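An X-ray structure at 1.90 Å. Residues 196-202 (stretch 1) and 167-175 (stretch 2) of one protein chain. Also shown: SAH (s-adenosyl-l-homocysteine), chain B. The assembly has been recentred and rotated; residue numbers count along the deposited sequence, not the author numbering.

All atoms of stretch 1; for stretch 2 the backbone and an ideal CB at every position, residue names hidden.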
ATOM      1  N   VAL A 196       8.729   8.624  -1.261  1.00 21.28           N
ATOM      2  CA  VAL A 196       7.552   8.095  -0.610  1.00 19.41           C
ATOM      3  C   VAL A 196       6.821   7.183  -1.600  1.00 29.16           C
ATOM      4  O   VAL A 196       6.455   7.609  -2.695  1.00 24.69           O
ATOM      5  CB  VAL A 196       6.642   9.198  -0.071  1.00 20.74           C
ATOM      6  CG1 VAL A 196       5.495   8.525   0.766  1.00 24.13           C
ATOM      7  CG2 VAL A 196       7.435  10.166   0.694  1.00 24.20           C
ATOM      8  N   LEU A 197       6.524   5.951  -1.172  1.00 21.75           N
ATOM      9  CA  LEU A 197       5.777   4.989  -1.964  1.00 16.92           C
ATOM     10  C   LEU A 197       4.473   4.644  -1.243  1.00 23.15           C
ATOM     11  O   LEU A 197       4.472   4.110  -0.120  1.00 23.24           O
ATOM     12  CB  LEU A 197       6.621   3.754  -2.226  1.00 18.57           C
ATOM     13  CG  LEU A 197       7.913   3.935  -2.954  1.00 25.78           C
ATOM     14  CD1 LEU A 197       8.784   2.659  -2.926  1.00 27.48           C
ATOM     15  CD2 LEU A 197       7.657   4.347  -4.384  1.00 27.34           C
ATOM     16  N   LEU A 198       3.372   4.926  -1.907  1.00 20.48           N
ATOM     17  CA  LEU A 198       2.061   4.617  -1.393  1.00 20.50           C
ATOM     18  C   LEU A 198       1.269   3.739  -2.337  1.00 20.03           C
ATOM     19  O   LEU A 198       1.405   3.812  -3.560  1.00 21.53           O
ATOM     20  CB  LEU A 198       1.264   5.882  -1.181  1.00 21.00           C
ATOM     21  CG  LEU A 198       1.869   6.984  -0.405  1.00 20.33           C
ATOM     22  CD1 LEU A 198       0.866   8.185  -0.468  1.00 27.35           C
ATOM     23  CD2 LEU A 198       2.109   6.624   1.002  1.00 26.58           C
ATOM     24  N   ILE A 199       0.406   2.922  -1.734  1.00 18.97           N
ATOM     25  CA  ILE A 199      -0.703   2.283  -2.411  1.00 22.14           C
ATOM     26  C   ILE A 199      -1.918   2.786  -1.667  1.00 24.43           C
ATOM     27  O   ILE A 199      -2.065   2.504  -0.475  1.00 22.83           O
ATOM     28  CB  ILE A 199      -0.634   0.750  -2.411  1.00 23.20           C
ATOM     29  CG1 ILE A 199       0.626   0.254  -3.146  1.00 24.32           C
ATOM     30  CG2 ILE A 199      -1.891   0.157  -3.063  1.00 29.15           C
ATOM     31  CD1 ILE A 199       0.663  -1.201  -3.407  1.00 25.05           C
ATOM     32  N   ASP A 200      -2.831   3.470  -2.380  1.00 24.28           N
ATOM     33  CA  ASP A 200      -3.888   4.196  -1.691  1.00 25.42           C
ATOM     34  C   ASP A 200      -5.025   4.502  -2.655  1.00 25.03           C
ATOM     35  O   ASP A 200      -4.938   4.295  -3.880  1.00 23.76           O
ATOM     36  CB  ASP A 200      -3.350   5.472  -1.061  1.00 30.01           C
ATOM     37  CG  ASP A 200      -3.828   5.677   0.350  1.00 42.11           C
ATOM     38  OD1 ASP A 200      -5.008   5.431   0.614  1.00 35.60           O
ATOM     39  OD2 ASP A 200      -3.001   6.145   1.188  1.00 46.61           O
ATOM     40  N   TYR A 201      -6.113   4.965  -2.068  1.00 24.20           N
ATOM     41  CA  TYR A 201      -7.304   5.343  -2.829  1.00 26.68           C
ATOM     42  C   TYR A 201      -7.430   6.832  -3.141  1.00 27.62           C
ATOM     43  O   TYR A 201      -7.062   7.711  -2.348  1.00 23.58           O
ATOM     44  CB  TYR A 201      -8.544   4.890  -2.077  1.00 28.07           C
ATOM     45  CG  TYR A 201      -8.806   3.434  -2.112  1.00 26.79           C
ATOM     46  CD1 TYR A 201      -9.219   2.819  -3.294  1.00 27.31           C
ATOM     47  CD2 TYR A 201      -8.702   2.627  -0.949  1.00 30.73           C
ATOM     48  CE1 TYR A 201      -9.513   1.485  -3.317  1.00 29.08           C
ATOM     49  CE2 TYR A 201      -9.021   1.274  -1.007  1.00 33.37           C
ATOM     50  CZ  TYR A 201      -9.382   0.707  -2.184  1.00 30.57           C
ATOM     51  OH  TYR A 201      -9.699  -0.662  -2.276  1.00 33.60           O
ATOM     52  N   ILE A 202      -7.963   7.102  -4.318  1.00 27.27           N
ATOM     53  CA  ILE A 202      -8.378   8.443  -4.728  1.00 22.54           C
ATOM     54  C   ILE A 202      -9.898   8.426  -4.954  1.00 22.24           C
ATOM     55  O   ILE A 202     -10.424   7.536  -5.652  1.00 28.31           O
ATOM     56  CB  ILE A 202      -7.665   8.875  -6.013  1.00 21.35           C
ATOM     57  CG1 ILE A 202      -6.153   8.857  -5.825  1.00 27.77           C
ATOM     58  CG2 ILE A 202      -8.174  10.238  -6.510  1.00 28.11           C
ATOM     59  CD1 ILE A 202      -5.413   9.066  -7.172  1.00 32.91           C
ATOM     60  N   UNK A 167      10.016   5.946   2.399  1.00 19.66           N
ATOM     61  CA  UNK A 167       8.904   5.832   3.318  1.00 27.34           C
ATOM     62  C   UNK A 167       7.758   5.157   2.557  1.00 27.46           C
ATOM     63  O   UNK A 167       7.409   5.571   1.439  1.00 23.58           O
ATOM     64  CB  UNK A 167       8.493   7.197   3.873  1.00 27.34           C
ATOM     65  N   UNK A 168       7.185   4.110   3.158  1.00 21.83           N
ATOM     66  CA  UNK A 168       6.305   3.201   2.459  1.00 22.74           C
ATOM     67  C   UNK A 168       4.979   3.182   3.201  1.00 25.37           C
ATOM     68  O   UNK A 168       4.956   2.980   4.431  1.00 23.84           O
ATOM     69  CB  UNK A 168       6.912   1.800   2.355  1.00 22.74           C
ATOM     70  N   UNK A 169       3.880   3.418   2.463  1.00 25.09           N
ATOM     71  CA  UNK A 169       2.542   3.225   3.037  1.00 27.85           C
ATOM     72  C   UNK A 169       1.631   2.460   2.108  1.00 21.62           C
ATOM     73  O   UNK A 169       1.010   3.053   1.200  1.00 25.33           O
ATOM     74  CB  UNK A 169       1.906   4.575   3.376  1.00 27.85           C
ATOM     75  N   UNK A 170       1.545   1.147   2.280  1.00 22.18           N
ATOM     76  CA  UNK A 170       0.711   0.342   1.396  1.00 22.08           C
ATOM     77  C   UNK A 170      -0.680   0.160   2.016  1.00 27.54           C
ATOM     78  O   UNK A 170      -0.798  -0.480   3.062  1.00 24.60           O
ATOM     79  CB  UNK A 170       1.364  -1.015   1.127  1.00 22.08           C
ATOM     80  N   UNK A 171      -1.720   0.730   1.389  1.00 21.87           N
ATOM     81  CA  UNK A 171      -3.108   0.658   1.872  1.00 26.35           C
ATOM     82  C   UNK A 171      -3.233   1.134   3.317  1.00 23.42           C
ATOM     83  O   UNK A 171      -3.925   0.509   4.117  1.00 26.12           O
ATOM     84  CB  UNK A 171      -3.634  -0.774   1.755  1.00 26.35           C
ATOM     85  N   UNK A 172      -2.557   2.227   3.659  1.00 22.82           N
ATOM     86  CA  UNK A 172      -2.595   2.707   5.030  1.00 29.53           C
ATOM     87  C   UNK A 172      -3.181   4.087   5.323  1.00 21.38           C
ATOM     88  O   UNK A 172      -3.785   4.266   6.378  1.00 22.89           O
ATOM     89  CB  UNK A 172      -1.160   2.694   5.561  1.00 29.53           C
ATOM     90  N   UNK A 173      -3.050   5.058   4.424  1.00 23.02           N
ATOM     91  CA  UNK A 173      -3.503   6.392   4.809  1.00 23.53           C
ATOM     92  C   UNK A 173      -5.019   6.549   4.796  1.00 23.06           C
ATOM     93  O   UNK A 173      -5.523   7.433   5.519  1.00 25.18           O
ATOM     94  CB  UNK A 173      -2.881   7.433   3.876  1.00 23.53           C
ATOM     95  N   UNK A 174      -5.754   5.725   4.038  1.00 23.85           N
ATOM     96  CA  UNK A 174      -7.207   5.850   4.058  1.00 23.43           C
ATOM     97  C   UNK A 174      -7.800   5.372   5.372  1.00 23.09           C
ATOM     98  O   UNK A 174      -8.979   5.645   5.635  1.00 27.77           O
ATOM     99  CB  UNK A 174      -7.820   5.064   2.897  1.00 23.43           C
ATOM    100  N   UNK A 175      -7.010   4.694   6.212  1.00 23.86           N
ATOM    101  CA  UNK A 175      -7.459   4.350   7.573  1.00 25.11           C
ATOM    102  C   UNK A 175      -7.223   5.510   8.561  1.00 27.32           C
ATOM    103  O   UNK A 175      -7.543   5.402   9.745  1.00 28.36           O
ATOM    104  CB  UNK A 175      -6.732   3.096   8.063  1.00 25.11           C
TER
HETATM  105  N   SAH B2201       1.057  -2.376   4.711  1.00 29.00           N
HETATM  106  CA  SAH B2201       0.662  -3.676   5.245  1.00 32.79           C
HETATM  107  CB  SAH B2201      -0.622  -3.595   6.060  1.00 27.51           C
HETATM  108  CG  SAH B2201      -1.769  -2.837   5.414  1.00 27.77           C
HETATM  109  SD  SAH B2201      -3.289  -2.998   6.396  1.00 30.64           S
HETATM  110  C   SAH B2201       0.520  -4.627   4.083  1.00 42.42           C
HETATM  111  O   SAH B2201       0.219  -5.805   4.275  1.00 32.30           O
HETATM  112  OXT SAH B2201       0.722  -4.218   2.944  1.00 42.69           O
HETATM  113  C5' SAH B2201      -3.276  -1.346   7.132  1.00 30.88           C
HETATM  114  C4' SAH B2201      -2.157  -1.175   8.156  1.00 29.67           C
HETATM  115  O4' SAH B2201      -2.130   0.208   8.574  1.00 31.28           O
HETATM  116  C3' SAH B2201      -2.454  -1.965   9.473  1.00 28.14           C
HETATM  117  O3' SAH B2201      -1.192  -2.543   9.843  1.00 26.61           O
HETATM  118  C2' SAH B2201      -2.899  -0.926  10.500  1.00 27.70           C
HETATM  119  O2' SAH B2201      -2.590  -1.229  11.828  1.00 27.74           O
HETATM  120  C1' SAH B2201      -2.116   0.305   9.992  1.00 29.59           C
HETATM  121  N9  SAH B2201      -2.617   1.608  10.420  1.00 26.86           N
HETATM  122  C8  SAH B2201      -3.859   2.144  10.232  1.00 26.91           C
HETATM  123  N7  SAH B2201      -3.862   3.333  10.843  1.00 22.86           N
HETATM  124  C5  SAH B2201      -2.632   3.576  11.354  1.00 25.52           C
HETATM  125  C6  SAH B2201      -2.076   4.626  12.076  1.00 24.69           C
HETATM  126  N6  SAH B2201      -2.722   5.751  12.378  1.00 24.22           N
HETATM  127  N1  SAH B2201      -0.763   4.555  12.437  1.00 24.10           N
HETATM  128  C2  SAH B2201      -0.014   3.420  12.189  1.00 22.21           C
HETATM  129  N3  SAH B2201      -0.585   2.378  11.505  1.00 23.52           N
HETATM  130  C4  SAH B2201      -1.871   2.443  11.141  1.00 22.96           C

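Residues 167 to 170 form a strand parallel to stretch 1, the two N-to-C directions 12° apart, so CB atoms alternate between two faces of the sheet.

Position 167 lies beside Val196. Its ideal CB points to the face that carries Val196 and sits 4.5 Å from Val196 CG2, so an apolar side chain would suit, and backbone angles of -125/130 are comfortable for a beta-branched one. The residue is Ile167, and its carbonyl accepts a hydrogen bond from the backbone (Leu197 N to Ile167 O, 2.8 Å).

Position 168 turns to the other face, that of Leu197 and Ile199. The ideal CB is 4.2 Å from Leu197 O, and with strand angles of -123/127 a beta-branched residue fits well, though other apolar ones would too. It is Val168, with chi1 at t; Val168 CA makes a CA-H...O contact with Leu197 O at 3.3 Å.

Position 169 is tightly restricted. Its ideal CB falls 3.1 Å from Leu198 CD2, because the end of the leucine side chain reaches toward this strand. Such an approach favours no side chain at all, although angles of -134/95 would not themselves demand it. Both polar backbone atoms of the deposited Gly169 bond to stretch 1: Gly169 N donates to Leu197 O at 2.7 Å, and Gly169 O accepts from Ile199 N at 3.0 Å.

Position 170 returns to the face of Leu197 and Ile199, its ideal CB 4.4 Å from Ile199 CB. Several apolar side chains could pack there. Ile170 places CG2 3.8 Å from Ile199 CD1, while its carbonyl accepts a hydrogen bond from the ligand (SAH N to Ile170 O, 3.1 Å).

At 171 the angles become 54/43, a left-handed conformation easiest for glycine, asparagine or aspartate but open to others. The CB points away from stretch 1. In Glu171, CG approaches Ile199 CG2 at 4.1 Å, and OE2 is hydrogen-bonded elsewhere in the structure. Glu171 N donates to Ile199 O at 2.6 Å, extending the backbone ladder past the strand.

Position 172 points sideways, its ideal CB meeting nothing of stretch 1 within 5.5 Å, so the choice is wide. Val172 CG2 lies 3.4 Å from SAH O4'.

Position 173 points toward the Asp200 carboxylate, an acceptor, which suits a short polar side chain such as serine or threonine. The ideal CB is 3.0 Å from Asp200 OD2, but that oxygen's place is less sure, so the distance sets no size limit. The residue is Ser173; Ser173 OG lies 2.3 Å from Asp200 OD2, too close to be interpreted. A water accepts from Ser173 N at 2.9 Å and donates to Asp200 OD2 at 2.7 Å and to Gly169 O at 2.8 Å.

Position 174 also points toward stretch 1, its ideal CB 4.6 Å from Tyr201 CD2. A flat or apolar group could cover the tyrosine. Phe174, chi1 at p, offers its face to the edge of Tyr201, with ring centroids 5.1 Å apart and planes at 66°; its own edge meets the carboxylate, Phe174 CD2 being 3.3 Å from Asp200 OD1.

Position 175 has no contact with stretch 1, so many residues would serve. His175 CB is 3.7 Å from SAH C8.

Stretch 2 (167-175) IVGIEVSFH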
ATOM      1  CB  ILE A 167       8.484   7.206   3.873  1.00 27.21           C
ATOM      2  CG1 ILE A 167       9.597   7.799   4.670  1.00 25.39           C
ATOM      3  CG2 ILE A 167       7.188   7.077   4.707  1.00 27.37           C
ATOM      4  CD1 ILE A 167       9.355   9.153   5.359  1.00 27.32           C
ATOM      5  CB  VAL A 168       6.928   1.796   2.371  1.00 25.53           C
ATOM      6  CG1 VAL A 168       5.918   0.832   1.740  1.00 26.22           C
ATOM      7  CG2 VAL A 168       8.171   1.836   1.588  1.00 30.09           C
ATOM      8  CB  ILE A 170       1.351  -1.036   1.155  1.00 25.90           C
ATOM      9  CG1 ILE A 170       2.689  -0.867   0.431  1.00 24.17           C
ATOM     10  CG2 ILE A 170       0.419  -1.924   0.350  1.00 31.85           C
ATOM     11  CD1 ILE A 170       3.513  -2.134   0.356  1.00 27.90           C
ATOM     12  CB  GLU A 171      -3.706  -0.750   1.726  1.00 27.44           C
ATOM     13  CG  GLU A 171      -3.916  -1.205   0.293  1.00 31.36           C
ATOM     14  CD  GLU A 171      -4.831  -2.411   0.205  1.00 35.37           C
ATOM     15  OE1 GLU A 171      -5.519  -2.706   1.203  1.00 41.45           O
ATOM     16  OE2 GLU A 171      -4.867  -3.061  -0.859  1.00 29.39           O
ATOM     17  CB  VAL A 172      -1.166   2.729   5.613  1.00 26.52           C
ATOM     18  CG1 VAL A 172      -1.150   3.430   6.963  1.00 24.79           C
ATOM     19  CG2 VAL A 172      -0.608   1.320   5.724  1.00 27.97           C
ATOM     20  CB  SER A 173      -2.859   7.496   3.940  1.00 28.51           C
ATOM     21  OG  SER A 173      -3.572   7.670   2.808  1.00 32.27           O
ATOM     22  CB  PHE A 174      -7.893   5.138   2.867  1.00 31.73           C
ATOM     23  CG  PHE A 174      -7.750   3.664   2.821  1.00 35.30           C
ATOM     24  CD1 PHE A 174      -8.619   2.865   3.503  1.00 35.39           C
ATOM     25  CD2 PHE A 174      -6.774   3.068   2.053  1.00 39.98           C
ATOM     26  CE1 PHE A 174      -8.523   1.475   3.451  1.00 37.08           C
ATOM     27  CE2 PHE A 174      -6.695   1.672   1.987  1.00 26.76           C
ATOM     28  CZ  PHE A 174      -7.558   0.896   2.707  1.00 33.13           C
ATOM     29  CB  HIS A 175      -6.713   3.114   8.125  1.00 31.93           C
ATOM     30  CG  HIS A 175      -6.884   1.877   7.317  1.00 35.79           C
ATOM     31  ND1 HIS A 175      -8.026   1.115   7.357  1.00 37.35           N
ATOM     32  CD2 HIS A 175      -6.055   1.263   6.442  1.00 28.25           C
ATOM     33  CE1 HIS A 175      -7.905   0.096   6.520  1.00 34.35           C
ATOM     34  NE2 HIS A 175      -6.704   0.152   5.968  1.00 32.50           N
TER
HETATM   35  O   HOH W   1      -1.069   4.604   2.319  1.00 23.90           O
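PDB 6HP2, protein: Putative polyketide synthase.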